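Local coordinates for triosephosphate isomerase (Trichomonas vaginalis, PDB 4O4V), which probably catalyses the interconversion of D-glyceraldehyde 3-phosphate and dihydroxyacetone phosphate, a step of glycolysis and gluconeogenesis, working as a homodimer of TIM-barrel subunits, at residues A20-I24 against T49-L54; E88-H94 against M120-C125; A112-E117 against P151-A155; V142-I146 against I189-L193; A182-K187 against L221-V227. All coordinates share one frame; numbering follows the deposited sequence.

Interaction 1 of 5, residues A20-I24 against T49-L54; sequences AEKLI and TLQQKL
Ile24 meets Thr49, Leu50 and Lys53 where two outer helices of the TIM barrel, 17-28 and 47-53, pack together. Their short segments run in the same general direction, 10.4 Å apart axis to axis and inclined by 31°. The tight part is apolar and faces the barrel wall. In the conformers described (Thr49 and Leu50 each have another), Ile24 CG1 comes to 3.6 Å from Leu50 CD1, and Ile24 CD1 rests against the same methyl and against Thr49 CG2. The other branch, CG2, stands anti to the backbone N of Ile24, which directs it at the end of helix 47-53; there it sits 3.7 Å from Lys53 O, which accepts a hydrogen bond from Asn28 ND2. Leu50 and Leu54 continue inward onto Val40 and Val60.

The outer margin is looser and polar. Glu21 CG touches Thr49 CG2, but beyond it the extended chain carries the carboxylate out to Lys53, where OE2 and NZ form a long salt bridge of 3.8 Å. A water links the three polar groups: it donates to Glu21 OE2 at 2.6 Å, lies 2.8 Å from Thr49 OG1 in this conformer, and accepts a weak bond from Lys53 NZ at 3.5 Å.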
# COMPACT_ATOMS: atom_id res chain seq x y z
N ALA A 20 7.98 8.30 14.50
CA ALA A 20 8.84 8.41 13.31
C ALA A 20 9.75 9.62 13.45
O ALA A 20 10.93 9.55 13.13
CB ALA A 20 8.00 8.52 12.08
N GLU A 21 9.21 10.74 13.93
CA GLU A 21 10.02 11.94 14.09
C GLU A 21 11.10 11.76 15.13
O GLU A 21 12.21 12.25 14.96
CB GLU A 21 9.14 13.14 14.39
CG GLU A 21 8.31 13.59 13.18
CD GLU A 21 7.25 14.63 13.51
OE1 GLU A 21 6.87 14.76 14.69
OE2 GLU A 21 6.82 15.30 12.56
N LYS A 22 10.80 11.06 16.22
CA LYS A 22 11.81 10.78 17.24
C LYS A 22 12.94 9.92 16.66
O LYS A 22 14.12 10.14 16.94
CB LYS A 22 11.15 10.09 18.43
N LEU A 23 12.58 8.91 15.87
CA LEU A 23 13.58 8.05 15.26
C LEU A 23 14.47 8.87 14.33
O LEU A 23 15.70 8.70 14.31
CB LEU A 23 12.88 6.94 14.49
CG LEU A 23 13.74 5.92 13.75
CD1 LEU A 23 14.86 5.39 14.61
CD2 LEU A 23 12.84 4.79 13.29
N ILE A 24 13.88 9.74 13.53
CA ILE A 24 14.65 10.59 12.64
C ILE A 24 15.63 11.47 13.41
O ILE A 24 16.78 11.64 13.01
CB ILE A 24 13.72 11.45 11.78
CG1 ILE A 24 12.96 10.57 10.80
CG2 ILE A 24 14.50 12.53 11.01
CD1 ILE A 24 11.68 11.24 10.23
N THR A 49 7.38 13.15 5.80
CA THR A 49 8.07 13.51 7.03
C THR A 49 9.54 13.20 6.88
O THR A 49 10.42 14.02 7.17
CB THR A 49 7.55 12.69 8.24
OG1 THR A 49 6.20 13.04 8.50
CG2 THR A 49 8.34 12.98 9.49
N LEU A 50 9.80 11.97 6.46
CA LEU A 50 11.15 11.45 6.41
C LEU A 50 12.00 12.22 5.39
O LEU A 50 13.14 12.58 5.65
CB LEU A 50 11.11 9.94 6.14
CG LEU A 50 12.42 9.14 6.14
CD1 LEU A 50 13.12 9.21 7.46
CD2 LEU A 50 12.18 7.72 5.77
N GLN A 51 11.43 12.50 4.23
CA GLN A 51 12.09 13.26 3.20
C GLN A 51 12.38 14.67 3.67
O GLN A 51 13.48 15.20 3.39
CB GLN A 51 11.28 13.24 1.90
CG GLN A 51 11.93 14.03 0.76
CD GLN A 51 13.18 13.39 0.22
OE1 GLN A 51 13.48 12.23 0.48
NE2 GLN A 51 13.95 14.16 -0.55
N GLN A 52 11.44 15.31 4.37
CA GLN A 52 11.66 16.65 4.89
C GLN A 52 12.75 16.71 5.95
O GLN A 52 13.59 17.62 5.94
CB GLN A 52 10.34 17.17 5.47
N LYS A 53 12.77 15.74 6.87
CA LYS A 53 13.55 15.86 8.09
C LYS A 53 14.83 15.05 8.17
O LYS A 53 15.70 15.38 8.96
CB LYS A 53 12.68 15.52 9.28
CG LYS A 53 11.53 16.48 9.45
CD LYS A 53 10.64 16.11 10.64
CE LYS A 53 9.51 17.13 10.86
NZ LYS A 53 8.51 17.15 9.76
N LEU A 54 14.97 14.00 7.37
CA LEU A 54 16.16 13.15 7.47
C LEU A 54 17.38 13.85 6.91
O LEU A 54 17.32 14.53 5.87
CB LEU A 54 15.93 11.83 6.71
CG LEU A 54 17.05 10.81 6.85
CD1 LEU A 54 17.16 10.29 8.30
CD2 LEU A 54 16.80 9.67 5.87
O HOH W 1 5.70 15.19 10.25

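Interaction 2 of 5, residues E88-H94 against M120-C125; sequences EWTILGH and MKIIYC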
# COMPACT_ATOMS: atom_id res chain seq x y z
N GLU A 88 13.96 8.69 -4.30
CA GLU A 88 14.59 8.03 -5.42
C GLU A 88 14.68 6.51 -5.35
O GLU A 88 15.15 5.90 -6.32
CB GLU A 88 16.06 8.56 -5.59
CG GLU A 88 16.32 10.09 -5.29
CD GLU A 88 17.82 10.45 -5.09
OE1 GLU A 88 18.70 9.61 -5.41
OE2 GLU A 88 18.09 11.59 -4.61
N TRP A 89 14.34 5.90 -4.22
CA TRP A 89 14.55 4.48 -3.96
C TRP A 89 13.23 3.81 -3.64
O TRP A 89 12.33 4.38 -3.05
CB TRP A 89 15.45 4.30 -2.74
CG TRP A 89 16.92 4.48 -2.98
CD1 TRP A 89 17.64 5.62 -2.77
CD2 TRP A 89 17.84 3.51 -3.47
NE1 TRP A 89 18.95 5.41 -3.08
CE2 TRP A 89 19.10 4.12 -3.53
CE3 TRP A 89 17.73 2.17 -3.86
CZ2 TRP A 89 20.23 3.46 -3.98
CZ3 TRP A 89 18.85 1.50 -4.32
CH2 TRP A 89 20.09 2.15 -4.36
N THR A 90 13.18 2.51 -3.97
CA THR A 90 12.17 1.61 -3.42
C THR A 90 12.75 0.23 -3.21
O THR A 90 13.60 -0.24 -3.97
CB THR A 90 10.90 1.51 -4.32
OG1 THR A 90 9.86 0.80 -3.61
CG2 THR A 90 11.17 0.88 -5.65
N ILE A 91 12.24 -0.45 -2.19
CA ILE A 91 12.38 -1.91 -2.05
C ILE A 91 11.37 -2.59 -2.95
O ILE A 91 10.25 -2.09 -3.10
CB ILE A 91 12.17 -2.33 -0.57
CG1 ILE A 91 13.17 -1.62 0.35
CG2 ILE A 91 12.26 -3.85 -0.38
CD1 ILE A 91 12.90 -1.81 1.83
N LEU A 92 11.75 -3.73 -3.53
CA LEU A 92 10.84 -4.59 -4.29
C LEU A 92 11.05 -6.03 -3.90
O LEU A 92 12.18 -6.46 -3.71
CB LEU A 92 11.09 -4.45 -5.80
CG LEU A 92 10.74 -3.11 -6.44
CD1 LEU A 92 11.11 -3.13 -7.91
CD2 LEU A 92 9.28 -2.81 -6.25
N GLY A 93 9.96 -6.78 -3.87
CA GLY A 93 10.06 -8.23 -3.72
C GLY A 93 10.45 -8.73 -2.35
O GLY A 93 10.88 -9.88 -2.20
N HIS A 94 10.28 -7.92 -1.33
CA HIS A 94 10.55 -8.36 0.03
C HIS A 94 9.77 -9.62 0.32
O HIS A 94 8.61 -9.78 -0.11
CB HIS A 94 10.16 -7.26 1.02
CG HIS A 94 10.70 -7.49 2.38
ND1 HIS A 94 10.10 -8.32 3.29
CD2 HIS A 94 11.83 -7.03 2.95
CE1 HIS A 94 10.87 -8.38 4.36
NE2 HIS A 94 11.90 -7.58 4.19
N MET A 120 13.86 5.56 -10.82
CA MET A 120 14.08 5.02 -9.49
C MET A 120 15.31 4.16 -9.46
O MET A 120 15.80 3.65 -10.47
CB MET A 120 12.93 4.13 -9.07
CG MET A 120 11.63 4.85 -9.04
SD MET A 120 11.53 6.15 -7.80
CE MET A 120 11.60 5.29 -6.24
N LYS A 121 15.77 3.97 -8.24
CA LYS A 121 16.71 2.93 -7.90
C LYS A 121 16.00 1.90 -7.05
O LYS A 121 15.07 2.25 -6.31
CB LYS A 121 17.88 3.53 -7.12
CG LYS A 121 18.62 4.62 -7.87
CD LYS A 121 19.74 5.23 -7.02
CE LYS A 121 20.52 6.31 -7.79
NZ LYS A 121 21.76 6.66 -7.04
N ILE A 122 16.41 0.63 -7.14
CA ILE A 122 15.70 -0.44 -6.51
C ILE A 122 16.57 -1.30 -5.63
O ILE A 122 17.76 -1.55 -5.96
CB ILE A 122 14.94 -1.34 -7.52
CG1 ILE A 122 15.85 -2.15 -8.43
CG2 ILE A 122 13.96 -0.50 -8.35
CD1 ILE A 122 15.13 -3.13 -9.38
N ILE A 123 16.00 -1.80 -4.55
CA ILE A 123 16.57 -2.85 -3.73
C ILE A 123 15.69 -4.06 -3.96
O ILE A 123 14.56 -4.14 -3.43
CB ILE A 123 16.63 -2.49 -2.24
CG1 ILE A 123 17.42 -1.21 -1.99
CG2 ILE A 123 17.19 -3.66 -1.43
CD1 ILE A 123 17.17 -0.60 -0.63
N TYR A 124 16.15 -4.99 -4.78
CA TYR A 124 15.35 -6.13 -5.23
C TYR A 124 15.68 -7.35 -4.37
O TYR A 124 16.86 -7.74 -4.30
CB TYR A 124 15.62 -6.42 -6.71
CG TYR A 124 14.62 -7.35 -7.35
CD1 TYR A 124 14.77 -8.71 -7.29
CD2 TYR A 124 13.51 -6.83 -8.00
CE1 TYR A 124 13.83 -9.56 -7.92
CE2 TYR A 124 12.60 -7.66 -8.62
CZ TYR A 124 12.76 -9.01 -8.57
OH TYR A 124 11.82 -9.79 -9.23
N CYS A 125 14.70 -7.92 -3.70
CA CYS A 125 14.92 -8.99 -2.74
C CYS A 125 14.61 -10.35 -3.31
O CYS A 125 13.70 -10.52 -4.10
CB CYS A 125 14.01 -8.74 -1.52
SG CYS A 125 14.25 -7.17 -0.68
O HOH W 2 21.05 8.06 -4.63
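Lys121 crosses one face of the Trp89 indole obliquely, on the adjacent parallel strand, and can be followed outward atom by atom. CB sits over that face, 3.5 Å from the centroid of the six-membered ring and 9° off its normal, a well-formed CH-pi contact. CG passes 4.0 Å from Glu88 O. CD returns to the indole, 3.6 Å from Trp89 CZ2. The chain stays extended, so CE and NZ travel past the ring toward Glu88. NZ gives a hydrogen to a water at 2.9 Å, which in turn donates to Glu88 OE1; the two charged groups thus meet through solvent, while Glu88 OE2 forms a salt bridge with Lys59.

Below this pair the backbones are stitched by five hydrogen bonds. They begin with Lys121 N to Glu88 O, 2.8 Å and 168° at the hydrogen, and finish with Cys125 N to Leu92 O. Leu92 CD1 and Ile122 CG2 touch on the face that helix 105-117 covers, whereas Ile123 CG1 packs 3.8 Å from Trp89 CZ3 on the face toward the interior. Alternation of this kind between parallel strands 89-92 and 121-126, joined by intervening helices, is typical of the beta-alpha wall of a TIM barrel.

Interaction 3 of 5, residues A112-E117 against P151-A155; sequences AKFALE and PAIPA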
# COMPACT_ATOMS: atom_id res chain seq x y z
N ALA A 112 10.04 -3.75 -11.30
CA ALA A 112 11.44 -3.38 -11.44
C ALA A 112 11.67 -2.61 -12.75
O ALA A 112 12.34 -1.57 -12.74
CB ALA A 112 12.33 -4.62 -11.43
N LYS A 113 11.10 -3.10 -13.85
CA LYS A 113 11.24 -2.42 -15.12
C LYS A 113 10.63 -1.02 -15.04
O LYS A 113 11.25 -0.04 -15.49
CB LYS A 113 10.56 -3.23 -16.21
CG LYS A 113 10.64 -2.62 -17.61
CD LYS A 113 10.04 -3.54 -18.68
CE LYS A 113 10.16 -2.99 -20.11
NZ LYS A 113 9.34 -1.79 -20.31
N PHE A 114 9.41 -0.92 -14.53
CA PHE A 114 8.71 0.36 -14.49
C PHE A 114 9.44 1.35 -13.59
O PHE A 114 9.63 2.51 -13.96
CB PHE A 114 7.27 0.18 -14.03
CG PHE A 114 6.49 1.44 -14.06
CD1 PHE A 114 6.06 1.95 -15.24
CD2 PHE A 114 6.21 2.13 -12.88
CE1 PHE A 114 5.37 3.15 -15.28
CE2 PHE A 114 5.51 3.31 -12.93
CZ PHE A 114 5.11 3.82 -14.12
N ALA A 115 9.90 0.89 -12.42
CA ALA A 115 10.61 1.79 -11.51
C ALA A 115 11.90 2.32 -12.16
O ALA A 115 12.16 3.54 -12.16
CB ALA A 115 10.91 1.09 -10.21
N LEU A 116 12.70 1.41 -12.71
CA LEU A 116 13.99 1.79 -13.30
C LEU A 116 13.81 2.70 -14.50
O LEU A 116 14.53 3.71 -14.64
CB LEU A 116 14.80 0.56 -13.66
CG LEU A 116 15.33 -0.21 -12.46
CD1 LEU A 116 15.75 -1.59 -12.87
CD2 LEU A 116 16.44 0.53 -11.74
N GLU A 117 12.84 2.40 -15.37
CA GLU A 117 12.69 3.22 -16.56
C GLU A 117 12.15 4.59 -16.21
O GLU A 117 12.28 5.52 -17.02
CB GLU A 117 11.91 2.48 -17.66
CG GLU A 117 10.49 2.41 -17.43
CD GLU A 117 9.77 1.34 -18.27
OE1 GLU A 117 10.40 0.61 -19.06
OE2 GLU A 117 8.54 1.24 -18.10
N PRO A 151 15.88 -9.85 -17.10
CA PRO A 151 15.37 -9.23 -18.33
C PRO A 151 14.55 -7.96 -18.09
O PRO A 151 14.26 -7.22 -19.02
CB PRO A 151 14.46 -10.31 -18.95
CG PRO A 151 14.64 -11.55 -18.12
CD PRO A 151 15.38 -11.22 -16.88
N ALA A 152 14.15 -7.73 -16.84
CA ALA A 152 13.42 -6.51 -16.49
C ALA A 152 14.32 -5.28 -16.43
O ALA A 152 13.84 -4.16 -16.57
CB ALA A 152 12.71 -6.68 -15.17
N ILE A 153 15.62 -5.48 -16.23
CA ILE A 153 16.51 -4.35 -16.02
C ILE A 153 16.75 -3.65 -17.35
O ILE A 153 17.36 -4.24 -18.27
CB ILE A 153 17.85 -4.78 -15.38
CG1 ILE A 153 17.62 -5.65 -14.12
CG2 ILE A 153 18.71 -3.57 -15.13
CD1 ILE A 153 16.64 -5.06 -13.11
N PRO A 154 16.32 -2.39 -17.54
CA PRO A 154 16.55 -1.75 -18.84
C PRO A 154 18.01 -1.53 -19.11
O PRO A 154 18.85 -1.48 -18.21
CB PRO A 154 15.82 -0.41 -18.72
CG PRO A 154 14.88 -0.57 -17.57
CD PRO A 154 15.54 -1.54 -16.64
N ALA A 155 18.30 -1.41 -20.40
CA ALA A 155 19.65 -1.13 -20.86
C ALA A 155 20.20 0.06 -20.09
O ALA A 155 19.55 1.11 -19.99
CB ALA A 155 19.65 -0.85 -22.36
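Apolar contacts carry most of the meeting between Leu116, on the last turn of helix 105-117, and the loop residues Ile153 and Pro154. Leu116 CB lies 3.7 Å from Pro154 CD, the leucine side chain and the proline ring crossing at about a right angle. Farther out, Leu116 CD1 reaches Ile153 CD1 at 3.6 Å and also touches Pro154 CD. Although the CA-CB bond of Ile153 points away from the helix, its bent chain (chi1 -51°, chi2 -50°) brings CD1 back to the leucine. One turn earlier, the methyls of Ala112 and Ala152 approach to 4.3 Å.

Carbonyl contacts add a second, weaker kind. Ala152 O is 3.4 Å from both Lys113 CA and Lys113 CB; the CA-H...O angle of 126° is poor, which fits a weak contact.

Charge plays its part along the helix. Lys113 NZ bonds Glu117 OE1 at 2.9 Å, on the syn lone pair, an i to i+4 salt bridge whose lysine end leads away from the loop while its CB and CG stay against Ala152 O.

Beneath, Leu116 touches Ile122 and Val161 on two neighbouring strands, placing the contact in the outer layer of a TIM barrel, where helix 105-117 meets the loop leading from helix 138-149 into strand 161-165.

Interaction 4 of 5, residues V142-I146 against I189-L193; sequences VSAQI and IRDIL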
# COMPACT_ATOMS: atom_id res chain seq x y z
N VAL A 142 17.14 -19.52 -5.95
CA VAL A 142 17.54 -18.12 -6.04
C VAL A 142 17.90 -17.77 -7.49
O VAL A 142 17.54 -16.70 -7.99
CB VAL A 142 18.66 -17.84 -5.05
CG1 VAL A 142 19.29 -16.48 -5.32
CG2 VAL A 142 18.16 -17.93 -3.63
N SER A 143 18.53 -18.69 -8.20
CA SER A 143 18.83 -18.42 -9.61
C SER A 143 17.56 -18.18 -10.42
O SER A 143 17.52 -17.28 -11.26
CB SER A 143 19.66 -19.53 -10.24
OG SER A 143 20.13 -19.16 -11.53
N ALA A 144 16.52 -18.97 -10.22
CA ALA A 144 15.29 -18.76 -10.95
C ALA A 144 14.74 -17.36 -10.68
O ALA A 144 14.24 -16.70 -11.58
CB ALA A 144 14.25 -19.83 -10.60
N GLN A 145 14.81 -16.92 -9.42
CA GLN A 145 14.32 -15.59 -9.07
C GLN A 145 15.15 -14.50 -9.77
O GLN A 145 14.59 -13.52 -10.30
CB GLN A 145 14.36 -15.37 -7.57
CG GLN A 145 13.40 -16.26 -6.79
CD GLN A 145 13.39 -15.91 -5.33
OE1 GLN A 145 14.45 -15.84 -4.68
NE2 GLN A 145 12.22 -15.64 -4.79
N ILE A 146 16.46 -14.63 -9.71
CA ILE A 146 17.35 -13.63 -10.33
C ILE A 146 17.20 -13.66 -11.85
O ILE A 146 17.23 -12.60 -12.49
CB ILE A 146 18.80 -13.83 -9.88
CG1 ILE A 146 18.94 -13.63 -8.36
CG2 ILE A 146 19.76 -12.90 -10.69
CD1 ILE A 146 18.72 -12.24 -7.87
N ILE A 189 24.80 -15.42 -5.89
CA ILE A 189 24.14 -14.39 -6.68
C ILE A 189 25.14 -13.67 -7.62
O ILE A 189 24.85 -13.43 -8.77
CB ILE A 189 23.40 -13.40 -5.76
CG1 ILE A 189 22.25 -14.11 -5.03
CG2 ILE A 189 22.89 -12.22 -6.56
CD1 ILE A 189 21.70 -13.37 -3.86
N ARG A 190 26.30 -13.33 -7.08
CA ARG A 190 27.29 -12.65 -7.90
C ARG A 190 27.70 -13.51 -9.08
O ARG A 190 27.86 -12.99 -10.20
CB ARG A 190 28.52 -12.23 -7.09
CG ARG A 190 29.35 -11.15 -7.78
CD ARG A 190 30.49 -10.59 -6.97
NE ARG A 190 30.05 -10.15 -5.64
CZ ARG A 190 29.35 -9.05 -5.38
NH1 ARG A 190 29.03 -8.19 -6.29
NH2 ARG A 190 28.94 -8.83 -4.12
N ASP A 191 27.85 -14.80 -8.86
CA ASP A 191 28.22 -15.69 -9.95
C ASP A 191 27.11 -15.86 -10.99
O ASP A 191 27.39 -16.00 -12.19
CB ASP A 191 28.68 -17.04 -9.41
CG ASP A 191 30.05 -16.97 -8.76
OD1 ASP A 191 30.80 -15.99 -8.98
OD2 ASP A 191 30.36 -17.94 -8.03
N ILE A 192 25.86 -15.85 -10.56
CA ILE A 192 24.76 -15.86 -11.52
C ILE A 192 24.83 -14.59 -12.40
O ILE A 192 24.69 -14.66 -13.63
CB ILE A 192 23.41 -15.93 -10.80
CG1 ILE A 192 23.22 -17.29 -10.11
CG2 ILE A 192 22.26 -15.65 -11.77
CD1 ILE A 192 22.24 -17.28 -8.96
N LEU A 193 24.98 -13.43 -11.77
CA LEU A 193 25.14 -12.21 -12.54
C LEU A 193 26.30 -12.33 -13.51
O LEU A 193 26.17 -11.98 -14.69
CB LEU A 193 25.37 -10.99 -11.64
CG LEU A 193 24.21 -10.61 -10.72
CD1 LEU A 193 24.64 -9.43 -9.86
CD2 LEU A 193 22.95 -10.27 -11.51
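Two outer helices of the TIM barrel, 138-149 and 179-197, pack against each other here through branched aliphatic side chains. The axes of their short segments approach to 10.3 Å with a signed crossing angle of -47°, and the nearest alpha carbons are those of Ser143 and Ile192.

Ile192 reaches across to the facing helix with both of its branches. Its CG1 stands beside the backbone N (chi1 -68°) and the chain continues in a nearly extended course, carrying CD1 to 3.7 Å from both CA and CB of Ser143. The other branch, CG2, points to Ile146 and meets its CG2 at 3.9 Å. The hydroxyl of Ser143 skims past this isoleucine, with OG 3.9 Å from Ile192 CG1, but its polar partner is Glu147 OE2, one turn along its own helix.

On the inward side, Val142 CG1 lies 3.8 Å from Ile189 CG1, the two side chains crossing at about a right angle. Ile146 CG2 has a second neighbour in Leu193 CD2 at 4.2 Å, and Ile146 CD1 comes more loosely to Ile189 CG2, at 4.4 Å.

The evidence for an inward-facing core lies in the next layer: Val142 and Ile189 both touch Tyr165, Ile146 and Leu193 both touch Ile163, and Cys126 of the adjacent strand meets Val142, Ile146 and Ile189. Side chains from two helices thus converge on strands 121-126 and 161-165, the helix-on-strand layering typical of the alpha/beta barrel fold.

Interaction 5 of 5, residues A182-K187 against L221-V227; sequences AQEMCK and LAACPDV. With NA (sodium ion), chain B.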
# COMPACT_ATOMS: atom_id res chain seq x y z
N ALA A 182 25.64 -16.63 4.75
CA ALA A 182 25.47 -15.33 4.13
C ALA A 182 26.46 -15.13 2.98
O ALA A 182 26.10 -14.75 1.87
CB ALA A 182 25.63 -14.22 5.16
N GLN A 183 27.73 -15.39 3.26
CA GLN A 183 28.77 -15.25 2.25
C GLN A 183 28.48 -16.16 1.07
O GLN A 183 28.58 -15.75 -0.08
CB GLN A 183 30.13 -15.57 2.86
CG GLN A 183 31.23 -15.89 1.86
CD GLN A 183 31.48 -14.78 0.88
OE1 GLN A 183 31.31 -13.59 1.16
NE2 GLN A 183 31.92 -15.17 -0.32
N GLU A 184 28.14 -17.41 1.34
CA GLU A 184 27.94 -18.36 0.27
C GLU A 184 26.82 -17.94 -0.67
O GLU A 184 26.95 -18.05 -1.88
CB GLU A 184 27.62 -19.75 0.82
N MET A 185 25.72 -17.46 -0.12
CA MET A 185 24.59 -17.09 -0.99
C MET A 185 24.82 -15.79 -1.73
O MET A 185 24.40 -15.65 -2.87
CB MET A 185 23.27 -17.04 -0.20
CG MET A 185 22.83 -18.42 0.32
SD MET A 185 22.75 -19.72 -0.90
CE MET A 185 21.28 -19.24 -1.78
N CYS A 186 25.50 -14.83 -1.11
CA CYS A 186 25.86 -13.61 -1.84
C CYS A 186 26.80 -13.92 -2.99
O CYS A 186 26.65 -13.36 -4.09
CB CYS A 186 26.42 -12.56 -0.89
SG CYS A 186 25.18 -11.87 0.25
N LYS A 187 27.73 -14.84 -2.78
CA LYS A 187 28.61 -15.29 -3.86
C LYS A 187 27.83 -16.03 -4.96
O LYS A 187 28.08 -15.83 -6.15
CB LYS A 187 29.70 -16.20 -3.28
CG LYS A 187 30.66 -16.79 -4.33
CD LYS A 187 31.30 -15.79 -5.26
CE LYS A 187 32.46 -16.44 -6.04
NZ LYS A 187 32.93 -15.54 -7.14
N LEU A 221 29.77 -10.28 9.54
CA LEU A 221 29.10 -10.36 8.26
C LEU A 221 29.70 -9.39 7.25
O LEU A 221 29.93 -9.75 6.08
CB LEU A 221 27.60 -10.12 8.41
CG LEU A 221 26.80 -11.26 9.04
CD1 LEU A 221 25.48 -10.74 9.58
CD2 LEU A 221 26.55 -12.33 7.99
N ALA A 222 29.96 -8.17 7.68
CA ALA A 222 30.50 -7.16 6.77
C ALA A 222 31.82 -7.59 6.16
O ALA A 222 32.13 -7.28 5.01
CB ALA A 222 30.68 -5.83 7.52
N ALA A 223 32.64 -8.28 6.95
CA ALA A 223 33.95 -8.73 6.49
C ALA A 223 33.87 -9.78 5.41
O ALA A 223 34.87 -10.02 4.72
CB ALA A 223 34.76 -9.25 7.67
N CYS A 224 32.75 -10.44 5.21
CA CYS A 224 32.66 -11.44 4.15
C CYS A 224 32.85 -10.77 2.79
O CYS A 224 32.31 -9.69 2.53
CB CYS A 224 31.29 -12.08 4.19
SG CYS A 224 30.93 -13.08 5.63
N PRO A 225 33.65 -11.41 1.90
CA PRO A 225 34.04 -10.69 0.68
C PRO A 225 32.91 -10.37 -0.28
O PRO A 225 32.97 -9.38 -1.00
CB PRO A 225 35.06 -11.63 0.04
CG PRO A 225 34.81 -12.94 0.64
CD PRO A 225 34.36 -12.68 2.07
N ASP A 226 31.88 -11.21 -0.36
CA ASP A 226 30.77 -10.95 -1.27
C ASP A 226 29.59 -10.24 -0.67
O ASP A 226 28.62 -9.98 -1.37
CB ASP A 226 30.37 -12.21 -2.01
CG ASP A 226 31.44 -12.64 -2.98
OD1 ASP A 226 31.48 -12.11 -4.11
OD2 ASP A 226 32.27 -13.49 -2.59
N VAL A 227 29.65 -9.98 0.63
CA VAL A 227 28.60 -9.23 1.33
C VAL A 227 28.96 -7.75 1.27
O VAL A 227 29.95 -7.31 1.84
CB VAL A 227 28.47 -9.71 2.80
CG1 VAL A 227 27.47 -8.84 3.57
CG2 VAL A 227 28.03 -11.15 2.84
NA NA B . 32.10 -7.36 2.67
O HOH W 3 33.19 -13.02 -6.04
O HOH W 4 33.22 -7.10 0.58
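Asp226 OD2 receives the shortest direct polar bond across this contact, from Gln183 NE2 at 2.8 Å. The N-H...O angle is 167°; the oxygen lies nearly in the amide plane of Gln183 and offers its anti lone pair, while the amide and carboxylate planes are turned 44° apart. The other end of the same amide works in reverse: Gln183 OE1 accepts Asp226 N at 2.9 Å, in the carbonyl plane and on a lone pair. With both ends tied to one residue, the rotation of the amide is fixed. A bend at chi2 (58°) brings it across the ring of Pro225, whose CD lies 3.3 Å from Gln183 OE1.

Asp226 OD1 faces other charges. It forms a salt bridge with Arg190 NE, and a water that accepts from Lys187 NZ donates to it at 2.7 Å; Lys187 has its own salt-bridge partner in Asp191.

These bonds fasten helix 179-197 of the TIM barrel to the type I turn Cys224-Val227, between helix 218-222 and strand 229-232. The same segment binds a sodium ion through the carbonyl oxygens of Cys224 and Val227 in the turn and Ala222 just before it, at 2.3 to 2.4 Å, joined by a water that donates to Pro225 O and by Ser251.

Apolar contacts lie on the barrel side of the amide. Cys186 SG touches Val227 CG2 at 3.9 Å, and the methyl of Ala182 meets Leu221 CD2 at 3.5 Å, both cysteine and alanine resting on strand 207-209.

In the fold
The five contacts sample successive parts of one barrel. Interaction 2, in the strand wall, lies nearest the chain's centre, about 6 Å from it. Interaction 3 backs directly onto it, with centres about 11 Å apart: Leu92 CD1 packs 3.6 Å from Ala112 CA, and Met120 N probably bonds Ala115 O. Interactions 4 and 5 share helix 179-197 and are coupled by the salt bridge from Arg190 NE to Asp226 OD1 at 2.9 Å, so the sodium-binding turn is tied to the helix pair. Interaction 1 lies on the opposite side of the chain's centre from both, its centre about 35 Å from that of interaction 4 and 31 Å from that of interaction 5.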